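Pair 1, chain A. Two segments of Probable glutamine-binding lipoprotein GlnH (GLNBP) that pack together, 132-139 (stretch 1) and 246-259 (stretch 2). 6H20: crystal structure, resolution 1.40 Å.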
# COMPACT_ATOMS: atom_id res chain seq x y z
N VAL A 132 5.24 6.24 13.00
CA VAL A 132 3.80 6.05 13.03
C VAL A 132 3.49 4.67 13.60
O VAL A 132 4.37 3.81 13.71
CB VAL A 132 3.16 6.17 11.63
CG1 VAL A 132 3.47 7.54 11.01
CG2 VAL A 132 3.64 5.05 10.70
N ASN A 133 2.23 4.46 13.95
CA ASN A 133 1.77 3.14 14.36
C ASN A 133 1.10 2.42 13.19
O ASN A 133 0.77 3.02 12.17
CB ASN A 133 0.81 3.26 15.54
CG ASN A 133 1.15 2.29 16.63
OD1 ASN A 133 1.33 1.10 16.35
ND2 ASN A 133 1.30 2.78 17.85
N PHE A 134 0.88 1.12 13.37
CA PHE A 134 0.22 0.32 12.34
C PHE A 134 -0.69 -0.70 13.00
O PHE A 134 -0.40 -1.22 14.08
CB PHE A 134 1.21 -0.48 11.49
CG PHE A 134 2.07 0.35 10.57
CD1 PHE A 134 1.58 0.79 9.34
CD2 PHE A 134 3.37 0.66 10.92
CE1 PHE A 134 2.38 1.54 8.49
CE2 PHE A 134 4.17 1.43 10.08
CZ PHE A 134 3.68 1.86 8.85
N SER A 135 -1.78 -1.02 12.31
CA SER A 135 -2.59 -2.19 12.59
C SER A 135 -1.81 -3.46 12.26
O SER A 135 -0.69 -3.43 11.74
CB SER A 135 -3.83 -2.20 11.69
OG SER A 135 -3.47 -2.45 10.34
N THR A 136 -2.43 -4.60 12.59
CA THR A 136 -1.95 -5.88 12.08
C THR A 136 -2.04 -5.91 10.55
O THR A 136 -2.66 -5.05 9.91
CB THR A 136 -2.78 -7.02 12.66
OG1 THR A 136 -4.17 -6.82 12.36
CG2 THR A 136 -2.57 -7.14 14.17
N VAL A 137 -1.43 -6.93 9.97
CA VAL A 137 -1.32 -7.01 8.51
C VAL A 137 -2.67 -7.36 7.91
O VAL A 137 -3.31 -8.35 8.30
CB VAL A 137 -0.27 -8.07 8.13
CG1 VAL A 137 -0.21 -8.27 6.60
CG2 VAL A 137 1.09 -7.73 8.71
N TYR A 138 -3.11 -6.57 6.91
CA TYR A 138 -4.36 -6.87 6.23
C TYR A 138 -4.20 -7.42 4.81
O TYR A 138 -5.18 -7.90 4.23
CB TYR A 138 -5.32 -5.65 6.24
CG TYR A 138 -4.92 -4.50 5.34
CD1 TYR A 138 -5.29 -4.47 4.00
CD2 TYR A 138 -4.21 -3.42 5.85
CE1 TYR A 138 -4.94 -3.40 3.19
CE2 TYR A 138 -3.85 -2.34 5.04
CZ TYR A 138 -4.22 -2.35 3.71
OH TYR A 138 -3.87 -1.29 2.92
N LEU A 139 -2.99 -7.41 4.27
CA LEU A 139 -2.72 -8.02 2.97
C LEU A 139 -1.21 -8.12 2.87
O LEU A 139 -0.51 -7.19 3.27
CB LEU A 139 -3.25 -7.13 1.84
CG LEU A 139 -3.18 -7.72 0.43
CD1 LEU A 139 -4.11 -8.91 0.31
CD2 LEU A 139 -3.55 -6.66 -0.60
N LEU A 246 -6.81 3.74 18.73
CA LEU A 246 -7.26 3.50 17.37
C LEU A 246 -6.58 2.28 16.76
O LEU A 246 -7.20 1.58 15.95
CB LEU A 246 -6.98 4.75 16.53
CG LEU A 246 -7.52 4.76 15.10
CD1 LEU A 246 -8.98 4.38 15.05
CD2 LEU A 246 -7.31 6.15 14.49
N VAL A 247 -5.33 2.00 17.13
CA VAL A 247 -4.69 0.76 16.69
C VAL A 247 -5.50 -0.45 17.16
O VAL A 247 -5.81 -1.35 16.37
CB VAL A 247 -3.24 0.69 17.21
CG1 VAL A 247 -2.61 -0.66 16.82
CG2 VAL A 247 -2.42 1.86 16.68
N ARG A 248 -5.83 -0.49 18.46
CA ARG A 248 -6.62 -1.61 18.96
C ARG A 248 -7.98 -1.68 18.27
O ARG A 248 -8.44 -2.77 17.94
CB ARG A 248 -6.79 -1.51 20.48
CG ARG A 248 -5.48 -1.51 21.23
CD ARG A 248 -5.74 -1.54 22.73
NE ARG A 248 -4.52 -1.35 23.51
CZ ARG A 248 -3.66 -2.33 23.81
NH1 ARG A 248 -3.89 -3.57 23.38
NH2 ARG A 248 -2.57 -2.07 24.52
N PHE A 249 -8.62 -0.53 18.04
CA PHE A 249 -9.92 -0.52 17.38
C PHE A 249 -9.82 -1.11 15.98
O PHE A 249 -10.60 -2.01 15.61
CB PHE A 249 -10.49 0.91 17.32
CG PHE A 249 -11.91 0.95 16.82
CD1 PHE A 249 -12.19 0.91 15.45
CD2 PHE A 249 -12.96 0.98 17.72
CE1 PHE A 249 -13.50 0.92 15.00
CE2 PHE A 249 -14.27 0.99 17.28
CZ PHE A 249 -14.54 0.95 15.92
N VAL A 250 -8.87 -0.62 15.17
CA VAL A 250 -8.71 -1.13 13.81
C VAL A 250 -8.37 -2.62 13.83
O VAL A 250 -8.85 -3.39 13.00
CB VAL A 250 -7.66 -0.31 13.04
CG1 VAL A 250 -7.37 -0.94 11.69
CG2 VAL A 250 -8.16 1.13 12.86
N ASN A 251 -7.56 -3.04 14.79
CA ASN A 251 -7.25 -4.47 14.86
C ASN A 251 -8.50 -5.29 15.16
O ASN A 251 -8.62 -6.43 14.70
CB ASN A 251 -6.12 -4.73 15.85
CG ASN A 251 -4.79 -4.26 15.30
OD1 ASN A 251 -4.65 -4.07 14.09
ND2 ASN A 251 -3.79 -4.11 16.17
N GLY A 252 -9.44 -4.72 15.93
CA GLY A 252 -10.73 -5.36 16.09
C GLY A 252 -11.49 -5.50 14.78
O GLY A 252 -12.05 -6.57 14.49
N THR A 253 -11.51 -4.43 13.97
CA THR A 253 -12.12 -4.52 12.65
C THR A 253 -11.47 -5.61 11.82
O THR A 253 -12.16 -6.39 11.13
CB THR A 253 -12.01 -3.18 11.90
OG1 THR A 253 -12.62 -2.15 12.68
CG2 THR A 253 -12.72 -3.27 10.56
N LEU A 254 -10.14 -5.68 11.84
CA LEU A 254 -9.47 -6.68 11.03
C LEU A 254 -9.79 -8.10 11.52
O LEU A 254 -9.99 -9.00 10.70
CB LEU A 254 -7.96 -6.42 10.98
CG LEU A 254 -7.62 -5.09 10.29
CD1 LEU A 254 -6.12 -4.84 10.25
CD2 LEU A 254 -8.24 -5.00 8.88
N GLU A 255 -9.85 -8.32 12.83
CA GLU A 255 -10.31 -9.62 13.33
C GLU A 255 -11.71 -9.93 12.82
O GLU A 255 -11.99 -11.06 12.38
CB GLU A 255 -10.31 -9.65 14.86
CG GLU A 255 -8.93 -9.71 15.52
CD GLU A 255 -8.33 -11.10 15.50
OE1 GLU A 255 -9.04 -12.08 15.15
OE2 GLU A 255 -7.14 -11.22 15.86
N ARG A 256 -12.61 -8.94 12.86
CA ARG A 256 -13.95 -9.18 12.34
C ARG A 256 -13.93 -9.62 10.88
O ARG A 256 -14.52 -10.64 10.53
CB ARG A 256 -14.84 -7.96 12.51
CG ARG A 256 -16.25 -8.26 12.02
CD ARG A 256 -17.18 -7.09 12.17
NE ARG A 256 -16.77 -5.86 11.48
CZ ARG A 256 -16.92 -5.64 10.18
NH1 ARG A 256 -17.43 -6.58 9.38
NH2 ARG A 256 -16.56 -4.47 9.66
N ILE A 257 -13.25 -8.85 10.02
CA ILE A 257 -13.36 -9.15 8.59
C ILE A 257 -12.59 -10.41 8.20
O ILE A 257 -12.96 -11.08 7.23
CB ILE A 257 -13.01 -7.93 7.71
CG1 ILE A 257 -11.53 -7.57 7.81
CG2 ILE A 257 -13.92 -6.76 8.03
CD1 ILE A 257 -11.08 -6.53 6.73
N ARG A 258 -11.52 -10.76 8.93
CA ARG A 258 -10.85 -12.02 8.62
C ARG A 258 -11.74 -13.22 8.91
O ARG A 258 -11.58 -14.27 8.28
CB ARG A 258 -9.55 -12.17 9.41
CG ARG A 258 -8.46 -11.19 9.02
CD ARG A 258 -7.15 -11.63 9.64
NE ARG A 258 -6.14 -10.57 9.63
CZ ARG A 258 -5.96 -9.68 10.61
NH1 ARG A 258 -6.75 -9.69 11.69
NH2 ARG A 258 -5.01 -8.78 10.51
N ASN A 259 -12.67 -13.08 9.86
CA ASN A 259 -13.43 -14.22 10.35
C ASN A 259 -14.88 -14.23 9.90
O ASN A 259 -15.53 -15.29 9.99
CB ASN A 259 -13.37 -14.24 11.88
CG ASN A 259 -12.06 -14.74 12.37
OD1 ASN A 259 -11.81 -15.95 12.35
ND2 ASN A 259 -11.18 -13.84 12.78
O HOH W 1 -6.25 -7.72 13.97

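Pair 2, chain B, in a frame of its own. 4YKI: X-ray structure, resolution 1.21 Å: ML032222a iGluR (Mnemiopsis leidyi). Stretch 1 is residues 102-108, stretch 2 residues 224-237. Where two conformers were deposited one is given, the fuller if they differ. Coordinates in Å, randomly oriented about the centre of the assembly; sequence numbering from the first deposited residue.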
# COMPACT_ATOMS: atom_id res chain seq x y z
N ILE B 102 -17.09 3.68 5.51
CA ILE B 102 -16.99 3.09 4.17
C ILE B 102 -15.85 2.09 4.13
O ILE B 102 -15.06 2.00 5.07
CB ILE B 102 -16.76 4.18 3.07
CG1 ILE B 102 -15.38 4.86 3.20
CG2 ILE B 102 -17.90 5.21 3.09
CD1 ILE B 102 -14.89 5.50 1.89
N ASP B 103 -15.77 1.34 3.04
CA ASP B 103 -14.63 0.48 2.76
C ASP B 103 -13.72 1.14 1.75
O ASP B 103 -14.07 2.13 1.08
CB ASP B 103 -15.10 -0.87 2.19
CG ASP B 103 -15.66 -1.81 3.26
OD1 ASP B 103 -15.52 -1.55 4.48
OD2 ASP B 103 -16.22 -2.84 2.85
N TYR B 104 -12.51 0.59 1.65
CA TYR B 104 -11.56 0.96 0.62
C TYR B 104 -11.28 -0.24 -0.27
O TYR B 104 -11.30 -1.38 0.18
CB TYR B 104 -10.25 1.42 1.23
CG TYR B 104 -10.32 2.76 1.90
CD1 TYR B 104 -10.20 3.93 1.16
CD2 TYR B 104 -10.48 2.87 3.28
CE1 TYR B 104 -10.21 5.16 1.78
CE2 TYR B 104 -10.48 4.10 3.91
CZ TYR B 104 -10.37 5.24 3.14
OH TYR B 104 -10.32 6.44 3.79
N SER B 105 -10.96 0.04 -1.52
CA SER B 105 -10.39 -0.95 -2.43
C SER B 105 -8.96 -1.30 -2.05
O SER B 105 -8.35 -0.63 -1.22
CB SER B 105 -10.39 -0.42 -3.86
OG SER B 105 -9.40 0.58 -4.04
N PHE B 106 -8.43 -2.32 -2.70
CA PHE B 106 -7.00 -2.54 -2.72
C PHE B 106 -6.30 -1.22 -3.09
O PHE B 106 -6.75 -0.53 -4.01
CB PHE B 106 -6.66 -3.62 -3.73
CG PHE B 106 -5.24 -4.10 -3.62
CD1 PHE B 106 -4.88 -5.02 -2.65
CD2 PHE B 106 -4.26 -3.58 -4.44
CE1 PHE B 106 -3.57 -5.42 -2.51
CE2 PHE B 106 -2.94 -3.98 -4.30
CZ PHE B 106 -2.60 -4.90 -3.34
N PRO B 107 -5.23 -0.86 -2.39
CA PRO B 107 -4.67 0.47 -2.62
C PRO B 107 -3.67 0.50 -3.76
O PRO B 107 -3.11 -0.54 -4.10
CB PRO B 107 -3.99 0.79 -1.28
CG PRO B 107 -3.56 -0.52 -0.76
CD PRO B 107 -4.62 -1.51 -1.21
N PHE B 108 -3.41 1.69 -4.30
CA PHE B 108 -2.51 1.82 -5.43
C PHE B 108 -1.34 2.80 -5.27
O PHE B 108 -0.52 2.89 -6.17
CB PHE B 108 -3.30 2.13 -6.72
CG PHE B 108 -4.04 3.46 -6.72
CD1 PHE B 108 -3.43 4.61 -7.21
CD2 PHE B 108 -5.35 3.55 -6.27
CE1 PHE B 108 -4.11 5.84 -7.23
CE2 PHE B 108 -6.04 4.77 -6.29
CZ PHE B 108 -5.41 5.91 -6.76
N TYR B 224 -19.39 -5.29 -5.49
CA TYR B 224 -18.37 -5.11 -6.53
C TYR B 224 -16.95 -5.05 -5.99
O TYR B 224 -16.00 -4.98 -6.77
CB TYR B 224 -18.67 -3.82 -7.29
CG TYR B 224 -20.10 -3.73 -7.79
CD1 TYR B 224 -20.67 -4.75 -8.53
CD2 TYR B 224 -20.89 -2.61 -7.51
CE1 TYR B 224 -21.98 -4.68 -8.99
CE2 TYR B 224 -22.20 -2.53 -7.97
CZ TYR B 224 -22.74 -3.56 -8.70
OH TYR B 224 -24.04 -3.49 -9.14
N LYS B 225 -16.80 -5.06 -4.67
CA LYS B 225 -15.49 -4.89 -4.04
C LYS B 225 -14.46 -5.94 -4.46
O LYS B 225 -13.33 -5.62 -4.78
CB LYS B 225 -15.61 -4.83 -2.51
CG LYS B 225 -14.24 -4.74 -1.81
CD LYS B 225 -14.32 -4.25 -0.37
CE LYS B 225 -13.08 -4.62 0.46
NZ LYS B 225 -11.81 -4.14 -0.11
N SER B 226 -14.86 -7.20 -4.45
CA SER B 226 -13.93 -8.28 -4.76
C SER B 226 -13.36 -8.15 -6.18
O SER B 226 -12.17 -8.35 -6.40
CB SER B 226 -14.59 -9.64 -4.56
OG SER B 226 -14.88 -9.85 -3.18
N LEU B 227 -14.21 -7.83 -7.14
CA LEU B 227 -13.77 -7.60 -8.52
C LEU B 227 -12.88 -6.38 -8.67
O LEU B 227 -11.84 -6.44 -9.33
CB LEU B 227 -14.97 -7.48 -9.45
CG LEU B 227 -15.66 -8.80 -9.76
CD1 LEU B 227 -17.02 -8.57 -10.41
CD2 LEU B 227 -14.77 -9.63 -10.67
N ILE B 228 -13.27 -5.28 -8.06
CA ILE B 228 -12.44 -4.08 -8.12
C ILE B 228 -11.06 -4.34 -7.50
O ILE B 228 -10.03 -3.98 -8.08
CB ILE B 228 -13.15 -2.87 -7.46
CG1 ILE B 228 -14.40 -2.49 -8.26
CG2 ILE B 228 -12.19 -1.67 -7.31
CD1 ILE B 228 -14.12 -1.94 -9.63
N ASP B 229 -11.04 -5.00 -6.34
CA ASP B 229 -9.78 -5.32 -5.66
C ASP B 229 -8.87 -6.17 -6.54
O ASP B 229 -7.68 -5.89 -6.68
CB ASP B 229 -10.06 -6.05 -4.34
CG ASP B 229 -10.60 -5.14 -3.25
OD1 ASP B 229 -10.62 -3.90 -3.42
OD2 ASP B 229 -10.96 -5.70 -2.20
N SER B 230 -9.44 -7.22 -7.12
CA SER B 230 -8.66 -8.12 -7.96
C SER B 230 -8.02 -7.37 -9.13
O SER B 230 -6.84 -7.50 -9.42
CB SER B 230 -9.55 -9.26 -8.48
OG SER B 230 -9.85 -10.20 -7.47
N HIS B 231 -8.83 -6.57 -9.80
CA HIS B 231 -8.38 -5.87 -10.99
C HIS B 231 -7.37 -4.78 -10.65
O HIS B 231 -6.40 -4.60 -11.38
CB HIS B 231 -9.58 -5.37 -11.80
CG HIS B 231 -10.22 -6.45 -12.61
ND1 HIS B 231 -10.25 -6.45 -13.99
CD2 HIS B 231 -10.92 -7.54 -12.23
CE1 HIS B 231 -10.93 -7.50 -14.42
NE2 HIS B 231 -11.33 -8.19 -13.36
N LEU B 232 -7.53 -4.08 -9.52
CA LEU B 232 -6.52 -3.12 -9.10
C LEU B 232 -5.19 -3.79 -8.73
O LEU B 232 -4.12 -3.27 -9.05
CB LEU B 232 -7.03 -2.23 -7.96
CG LEU B 232 -8.12 -1.24 -8.34
CD1 LEU B 232 -8.58 -0.52 -7.10
CD2 LEU B 232 -7.61 -0.25 -9.35
N LEU B 233 -5.25 -4.93 -8.06
CA LEU B 233 -4.02 -5.70 -7.78
C LEU B 233 -3.31 -6.09 -9.08
O LEU B 233 -2.10 -5.94 -9.21
CB LEU B 233 -4.34 -6.90 -6.92
CG LEU B 233 -3.18 -7.84 -6.59
CD1 LEU B 233 -1.93 -7.16 -6.10
CD2 LEU B 233 -3.68 -8.87 -5.58
N LYS B 234 -4.07 -6.55 -10.07
CA LYS B 234 -3.48 -6.90 -11.35
C LYS B 234 -2.83 -5.68 -12.02
O LYS B 234 -1.72 -5.77 -12.52
CB LYS B 234 -4.52 -7.54 -12.27
CG LYS B 234 -3.94 -8.28 -13.47
CD LYS B 234 -3.08 -9.46 -13.03
CE LYS B 234 -2.72 -10.41 -14.17
NZ LYS B 234 -1.64 -11.35 -13.78
N PHE B 235 -3.51 -4.54 -12.03
CA PHE B 235 -2.91 -3.32 -12.59
C PHE B 235 -1.55 -3.06 -11.93
O PHE B 235 -0.59 -2.73 -12.60
CB PHE B 235 -3.79 -2.08 -12.29
CG PHE B 235 -5.06 -1.95 -13.11
CD1 PHE B 235 -5.39 -2.81 -14.13
CD2 PHE B 235 -5.89 -0.89 -12.84
CE1 PHE B 235 -6.56 -2.63 -14.84
CE2 PHE B 235 -7.05 -0.71 -13.54
CZ PHE B 235 -7.39 -1.56 -14.55
N ARG B 236 -1.47 -3.22 -10.61
CA ARG B 236 -0.22 -2.96 -9.92
C ARG B 236 0.85 -3.96 -10.34
O ARG B 236 1.98 -3.59 -10.66
CB ARG B 236 -0.45 -2.99 -8.42
CG ARG B 236 0.70 -2.51 -7.60
CD ARG B 236 0.27 -2.31 -6.16
NE ARG B 236 1.40 -1.99 -5.32
CZ ARG B 236 1.30 -1.59 -4.05
NH1 ARG B 236 0.12 -1.46 -3.46
NH2 ARG B 236 2.40 -1.36 -3.36
N GLU B 237 0.48 -5.24 -10.34
CA GLU B 237 1.40 -6.33 -10.67
C GLU B 237 1.90 -6.25 -12.11
O GLU B 237 3.03 -6.60 -12.39
CB GLU B 237 0.68 -7.66 -10.42
CG GLU B 237 1.51 -8.89 -10.72
CD GLU B 237 0.88 -10.16 -10.22
OE1 GLU B 237 0.61 -10.27 -9.02
OE2 GLU B 237 0.66 -11.07 -11.03

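In both pairs a short strand runs into a loop that lies against one side of a helix, and the N, CA and C atoms of 14 central residues superpose with an RMSD of 0.8 Å. Along the first stretch, Val132(A) to Tyr138(A) match Ile102(B) to Phe108(B) one for one. On the helix the fit is closest at Val250(A) = Ile228(B) (CA to CA 0.6 Å) and Asn251(A) = Asp229(B) (CA to CA 0.7 Å), and loosens to 1.7 Å between the CA atoms of Arg258(A) and Arg236(B).

One polar feature common to both pairs is a helix side chain that accepts a hydrogen bond from a loop backbone NH. In pair 1 Thr136(A) N donates to Asn251(A) OD1 at 2.7 Å (angle 164°); in pair 2 Phe106(B) N donates to Asp229(B) OD1 at 2.8 Å (153°). Both acceptors have chi1 in the m well (-73° and -74°), which brings the end of each side chain nearer the loop although CA-to-CB points sideways. An amide and a carboxylate thus offer the same oxygen. The preceding serine also matches: Ser135(A) and Ser105(B) are both p rotamers, and each OG donates to the next residue's carbonyl, Ser135(A) OG to Thr136(A) O at 2.8 Å and Ser105(B) OG to Phe106(B) O at 2.9 Å. The leucines at the next matched contact, Leu254(A) and Leu232(B), place CD1 3.6 Å from Ser135(A) OG and 3.4 Å from Ser105(B) OG.

The solutions diverge around this frame. At Val247(A) = Lys225(B), in pair 1 a methyl packs against the carbonyl without a hydrogen bond, Val247(A) CG1 lying 3.6 Å from Phe134(A) O. In pair 2 Lys225(B) NZ donates to the matching carbonyl, Tyr104(B) O, at 2.8 Å, and forms a salt bridge with Asp229(B) OD2 at 2.7 Å, so both carboxylate oxygens are engaged.

At Thr136(A) = Phe106(B), the threonine builds a polar cluster: Arg258(A) NH2 donates to Thr136(A) OG1 and to Val137(A) O, both at 2.8 Å, and a water bridges Thr136(A) OG1, Asn251(A) O and Arg258(A) NH1. The phenylalanine instead covers the helix with its ring. Leu233(B) CB sits over one face, 4.2 Å from the Phe106(B) ring centroid and 14° off the normal, and Phe106(B) CZ approaches Leu233(B) CD1 to 3.6 Å. Phe106(B) has 125 Å² covered by the helix, against 59 Å² for Thr136(A). Across the pair, the matched Arg236(B) makes a single hydrogen bond, a weak one from Arg236(B) NH1 to Pro107(B) O at 3.4 Å (134°), its guanidinium being bonded also elsewhere in the structure. Total buried surface is 408 Å² in pair 1 and 514 Å² in pair 2.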